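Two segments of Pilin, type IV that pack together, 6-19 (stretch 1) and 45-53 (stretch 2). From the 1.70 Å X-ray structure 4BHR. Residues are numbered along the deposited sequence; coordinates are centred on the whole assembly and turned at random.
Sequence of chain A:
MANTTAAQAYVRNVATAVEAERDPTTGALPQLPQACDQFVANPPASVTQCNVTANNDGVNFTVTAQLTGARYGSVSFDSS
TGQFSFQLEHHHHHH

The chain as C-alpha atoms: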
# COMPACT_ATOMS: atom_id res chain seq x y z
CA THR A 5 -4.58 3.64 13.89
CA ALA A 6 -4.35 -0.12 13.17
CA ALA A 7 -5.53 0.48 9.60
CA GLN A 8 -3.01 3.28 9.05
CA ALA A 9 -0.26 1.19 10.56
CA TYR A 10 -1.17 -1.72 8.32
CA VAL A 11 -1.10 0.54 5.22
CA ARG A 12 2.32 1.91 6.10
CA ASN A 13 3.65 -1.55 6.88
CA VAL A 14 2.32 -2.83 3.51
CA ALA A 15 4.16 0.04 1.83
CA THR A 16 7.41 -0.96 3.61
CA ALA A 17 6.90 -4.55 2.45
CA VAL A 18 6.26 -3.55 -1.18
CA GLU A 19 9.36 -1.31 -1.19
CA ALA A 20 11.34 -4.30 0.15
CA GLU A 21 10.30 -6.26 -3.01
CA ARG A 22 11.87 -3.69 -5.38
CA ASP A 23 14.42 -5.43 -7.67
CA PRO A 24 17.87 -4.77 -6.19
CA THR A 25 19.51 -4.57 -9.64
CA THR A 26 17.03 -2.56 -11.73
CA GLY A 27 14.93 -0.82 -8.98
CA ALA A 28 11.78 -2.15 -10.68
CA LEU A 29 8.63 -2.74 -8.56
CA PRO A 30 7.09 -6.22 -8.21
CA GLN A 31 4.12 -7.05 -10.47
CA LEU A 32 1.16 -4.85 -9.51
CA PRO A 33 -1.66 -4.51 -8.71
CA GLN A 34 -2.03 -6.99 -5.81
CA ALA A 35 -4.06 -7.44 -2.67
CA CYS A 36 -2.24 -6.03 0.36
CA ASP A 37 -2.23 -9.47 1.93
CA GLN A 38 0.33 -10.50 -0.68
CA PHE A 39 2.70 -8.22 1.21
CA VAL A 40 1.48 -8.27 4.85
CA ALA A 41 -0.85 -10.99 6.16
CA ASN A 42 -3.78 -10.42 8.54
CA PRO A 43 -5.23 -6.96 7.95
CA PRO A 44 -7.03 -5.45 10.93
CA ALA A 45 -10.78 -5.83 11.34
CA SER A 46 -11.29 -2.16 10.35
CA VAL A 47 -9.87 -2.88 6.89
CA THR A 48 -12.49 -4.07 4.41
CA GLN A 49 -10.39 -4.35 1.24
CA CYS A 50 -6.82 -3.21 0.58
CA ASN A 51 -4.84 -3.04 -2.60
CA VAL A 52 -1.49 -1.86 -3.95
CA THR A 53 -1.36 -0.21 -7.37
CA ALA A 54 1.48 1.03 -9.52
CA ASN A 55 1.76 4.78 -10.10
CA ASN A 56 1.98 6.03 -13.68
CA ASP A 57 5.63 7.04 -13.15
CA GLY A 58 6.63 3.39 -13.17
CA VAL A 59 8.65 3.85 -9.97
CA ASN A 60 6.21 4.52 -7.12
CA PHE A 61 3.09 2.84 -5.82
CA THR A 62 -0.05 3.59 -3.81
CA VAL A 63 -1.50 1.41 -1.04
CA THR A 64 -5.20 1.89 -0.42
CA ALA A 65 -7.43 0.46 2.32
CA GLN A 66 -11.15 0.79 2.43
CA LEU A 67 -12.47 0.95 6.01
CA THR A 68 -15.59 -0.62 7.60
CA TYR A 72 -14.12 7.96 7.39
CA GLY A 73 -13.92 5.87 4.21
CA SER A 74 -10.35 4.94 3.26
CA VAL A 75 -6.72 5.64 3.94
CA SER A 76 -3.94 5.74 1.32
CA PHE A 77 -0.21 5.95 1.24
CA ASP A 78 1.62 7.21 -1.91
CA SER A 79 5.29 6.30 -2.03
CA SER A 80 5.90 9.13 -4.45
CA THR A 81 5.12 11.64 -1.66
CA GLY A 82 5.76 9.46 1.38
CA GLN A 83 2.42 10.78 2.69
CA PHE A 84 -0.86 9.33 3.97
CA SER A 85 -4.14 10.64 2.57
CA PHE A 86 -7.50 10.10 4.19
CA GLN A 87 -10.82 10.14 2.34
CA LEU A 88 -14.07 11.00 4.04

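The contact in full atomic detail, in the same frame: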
# COMPACT_ATOMS: atom_id res chain seq x y z
N ALA A 6 -4.71 1.18 13.72
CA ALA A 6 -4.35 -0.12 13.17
C ALA A 6 -4.38 -0.09 11.64
O ALA A 6 -3.49 -0.65 10.99
CB ALA A 6 -5.32 -1.20 13.67
N ALA A 7 -5.44 0.49 11.06
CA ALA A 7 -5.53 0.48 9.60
C ALA A 7 -4.40 1.31 8.99
O ALA A 7 -3.74 0.87 8.02
CB ALA A 7 -6.89 0.98 9.14
N GLN A 8 -4.13 2.48 9.57
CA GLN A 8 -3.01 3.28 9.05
C GLN A 8 -1.69 2.58 9.19
O GLN A 8 -0.88 2.60 8.27
CB GLN A 8 -2.92 4.60 9.77
CG GLN A 8 -4.13 5.46 9.65
CD GLN A 8 -4.05 6.62 10.62
OE1 GLN A 8 -4.98 6.84 11.43
NE2 GLN A 8 -2.94 7.38 10.56
N ALA A 9 -1.46 1.94 10.34
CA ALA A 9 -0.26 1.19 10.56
C ALA A 9 -0.10 0.07 9.54
O ALA A 9 1.00 -0.09 8.94
CB ALA A 9 -0.27 0.60 11.98
N TYR A 10 -1.20 -0.66 9.30
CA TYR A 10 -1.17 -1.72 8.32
C TYR A 10 -0.80 -1.18 6.93
O TYR A 10 0.01 -1.78 6.25
CB TYR A 10 -2.52 -2.41 8.24
CG TYR A 10 -2.56 -3.55 7.22
CD1 TYR A 10 -1.89 -4.74 7.46
CD2 TYR A 10 -3.27 -3.42 6.03
CE1 TYR A 10 -1.94 -5.78 6.55
CE2 TYR A 10 -3.31 -4.47 5.11
CZ TYR A 10 -2.67 -5.65 5.38
OH TYR A 10 -2.71 -6.68 4.48
N VAL A 11 -1.40 -0.06 6.53
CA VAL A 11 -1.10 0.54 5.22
C VAL A 11 0.37 0.91 5.08
O VAL A 11 1.01 0.61 4.04
CB VAL A 11 -2.05 1.73 4.93
CG1 VAL A 11 -1.47 2.66 3.90
CG2 VAL A 11 -3.45 1.20 4.57
N ARG A 12 0.95 1.48 6.15
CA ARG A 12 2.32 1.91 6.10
C ARG A 12 3.24 0.69 6.08
O ARG A 12 4.26 0.69 5.39
CB ARG A 12 2.65 2.84 7.27
CG ARG A 12 4.05 3.48 7.18
CD ARG A 12 4.18 4.35 5.96
NE ARG A 12 5.52 4.92 5.72
CZ ARG A 12 6.48 4.27 5.09
NH1 ARG A 12 6.30 3.00 4.69
NH2 ARG A 12 7.64 4.86 4.88
N ASN A 13 2.88 -0.34 6.85
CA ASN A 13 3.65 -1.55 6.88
C ASN A 13 3.59 -2.31 5.53
O ASN A 13 4.60 -2.87 5.07
CB ASN A 13 3.23 -2.43 8.07
CG ASN A 13 3.51 -1.76 9.44
OD1 ASN A 13 4.39 -0.89 9.60
ND2 ASN A 13 2.73 -2.17 10.43
N VAL A 14 2.44 -2.27 4.86
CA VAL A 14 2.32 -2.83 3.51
C VAL A 14 3.25 -2.08 2.57
O VAL A 14 3.96 -2.67 1.74
CB VAL A 14 0.87 -2.79 2.99
CG1 VAL A 14 0.82 -3.08 1.48
CG2 VAL A 14 0.01 -3.80 3.72
N ALA A 15 3.25 -0.76 2.68
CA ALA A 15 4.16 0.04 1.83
C ALA A 15 5.64 -0.30 2.03
O ALA A 15 6.37 -0.50 1.07
CB ALA A 15 3.90 1.54 2.04
N THR A 16 6.07 -0.45 3.29
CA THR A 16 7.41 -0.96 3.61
C THR A 16 7.72 -2.30 2.96
O THR A 16 8.81 -2.48 2.35
CB THR A 16 7.61 -1.04 5.14
OG1 THR A 16 7.53 0.29 5.65
CG2 THR A 16 9.04 -1.58 5.45
N ALA A 17 6.75 -3.23 3.03
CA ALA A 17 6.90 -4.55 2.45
C ALA A 17 6.97 -4.54 0.92
O ALA A 17 7.70 -5.33 0.32
CB ALA A 17 5.79 -5.47 2.96
N VAL A 18 6.21 -3.66 0.27
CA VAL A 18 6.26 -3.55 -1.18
C VAL A 18 7.63 -2.98 -1.58
O VAL A 18 8.23 -3.47 -2.53
CB VAL A 18 5.14 -2.58 -1.71
CG1 VAL A 18 5.34 -2.30 -3.21
CG2 VAL A 18 3.74 -3.08 -1.41
N GLU A 19 8.10 -1.98 -0.85
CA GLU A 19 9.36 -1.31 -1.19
C GLU A 19 10.50 -2.33 -1.08
O GLU A 19 11.44 -2.32 -1.88
CB GLU A 19 9.57 -0.08 -0.31
CG GLU A 19 10.85 0.67 -0.56
CD GLU A 19 10.96 1.19 -1.99
OE1 GLU A 19 9.97 1.75 -2.52
OE2 GLU A 19 12.04 1.04 -2.56
N ALA A 45 -9.35 -5.72 11.57
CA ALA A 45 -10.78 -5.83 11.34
C ALA A 45 -11.43 -4.59 10.70
O ALA A 45 -12.44 -4.69 10.00
CB ALA A 45 -11.46 -6.19 12.66
N SER A 46 -10.82 -3.43 10.92
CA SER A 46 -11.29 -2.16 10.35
C SER A 46 -11.04 -2.06 8.84
O SER A 46 -11.65 -1.23 8.16
CB SER A 46 -10.55 -1.02 11.02
OG SER A 46 -9.16 -1.28 10.92
N VAL A 47 -10.15 -2.89 8.33
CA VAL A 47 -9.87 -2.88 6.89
C VAL A 47 -10.77 -3.85 6.16
O VAL A 47 -10.79 -5.04 6.47
CB VAL A 47 -8.39 -3.18 6.59
CG1 VAL A 47 -8.15 -3.10 5.08
CG2 VAL A 47 -7.52 -2.18 7.32
N THR A 48 -11.53 -3.32 5.21
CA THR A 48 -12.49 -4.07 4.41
C THR A 48 -11.84 -4.72 3.20
O THR A 48 -12.12 -5.87 2.87
CB THR A 48 -13.50 -3.07 3.83
OG1 THR A 48 -14.12 -2.36 4.91
CG2 THR A 48 -14.56 -3.78 2.98
N GLN A 49 -11.01 -3.95 2.52
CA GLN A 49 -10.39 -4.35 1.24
C GLN A 49 -9.15 -3.49 1.18
O GLN A 49 -9.15 -2.40 1.70
CB GLN A 49 -11.32 -3.97 0.08
N CYS A 50 -8.07 -3.99 0.60
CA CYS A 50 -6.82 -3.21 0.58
C CYS A 50 -6.07 -3.65 -0.65
O CYS A 50 -5.93 -4.85 -0.90
CB CYS A 50 -5.96 -3.51 1.84
SG CYS A 50 -4.44 -2.54 1.96
N ASN A 51 -5.61 -2.67 -1.42
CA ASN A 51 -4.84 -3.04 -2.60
C ASN A 51 -3.63 -2.16 -2.80
O ASN A 51 -3.54 -1.10 -2.23
CB ASN A 51 -5.81 -3.02 -3.80
CG ASN A 51 -6.47 -1.64 -4.01
OD1 ASN A 51 -5.81 -0.70 -4.41
ND2 ASN A 51 -7.78 -1.53 -3.71
N VAL A 52 -2.66 -2.64 -3.60
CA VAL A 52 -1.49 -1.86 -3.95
C VAL A 52 -1.51 -1.72 -5.47
O VAL A 52 -1.61 -2.73 -6.20
CB VAL A 52 -0.19 -2.62 -3.60
CG1 VAL A 52 1.02 -1.72 -3.89
CG2 VAL A 52 -0.17 -2.98 -2.11
N THR A 53 -1.37 -0.47 -5.94
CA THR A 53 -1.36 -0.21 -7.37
C THR A 53 -0.10 0.53 -7.75
O THR A 53 0.51 1.27 -6.96
CB THR A 53 -2.58 0.64 -7.83
OG1 THR A 53 -2.69 1.82 -7.00
CG2 THR A 53 -3.86 -0.17 -7.76

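The most unusual feature of this contact is a sulfur set against the edge of an aromatic ring. Cys50 SG lies 5.1 Å from the centroid of the Tyr10 ring (CG, CD1, CD2, CE1, CE2 and CZ), and 76° off the ring normal. The sulfur therefore sits near the ring plane, not over a face. Its closest ring atom is Tyr10 CE2, 3.9 Å from Cys50 SG. The edge of an aromatic ring carries the slightly positive C-H groups, and a polarizable sulfur is a suitable neighbour for them. Cys50 is also bonded covalently to a group elsewhere in the structure.

Most of the remaining contact is apolar packing. No hydrogen bond crosses between the stretches. Stretch 1 is helical throughout, and its backbone groups bond along the helix. Tyr10 N donates to Ala6 O at 2.8 Å, and Val18 N donates to Val14 O at 2.9 Å. Stretch 2 begins as loop, turns a corner at Thr48 and then runs as a strand through Thr53 and on beyond this stretch. Helix and strand run in roughly the same direction, with 32° between their N-to-C directions. Their axes approach to 10.2 Å, a spacing that leaves room for side chains between the two backbones. The contact is modest, burying 331 Å² with both sides summed.

The helix presents Ala7, Tyr10, Val14 and Val18 to stretch 2. These positions are three or four residues apart, so they fall along one side of the helix. In the strand, Cys50 and Val52 point toward the helix, while Asn51 between them points away. This is the usual alternation of an extended chain.

The backbones come closest near the start of the helix, where Ala7 CA and Val47 CA are 6.1 Å apart. The side chain of Ala7 is a single methyl group. Ala7 CB meets Val47 CG2 at 3.7 Å, a van der Waals contact between methyl groups. Ala7 CB also lies 3.7 Å from Ser46 OG. A methyl carbon offers that hydroxyl no conventional hydrogen-bonding partner, so this is simple packing.

Farther along, Val52 bridges two turns of the helix. Val52 CG2 lies 3.7 Å from Val14 CG1. Val18 CG2 is 3.9 Å from Val52 CG1 and 4.0 Å from Val52 CG2, so both branches of Val52 meet Val18. All three valines have chi1 in the t well. All three are buried, and their contacts are dispersive and keep hydrocarbon surface from water. Val52 has the largest area covered by the opposing stretch, 54 Å², with Cys50 close behind at 50 Å².

The ring edge of Tyr10 meets the sulfur, while its hydroxyl is hydrogen-bonded elsewhere in the structure. The polar end of this buried side chain is thus satisfied without help from stretch 2. Val11 points sideways and adds only a small covered area.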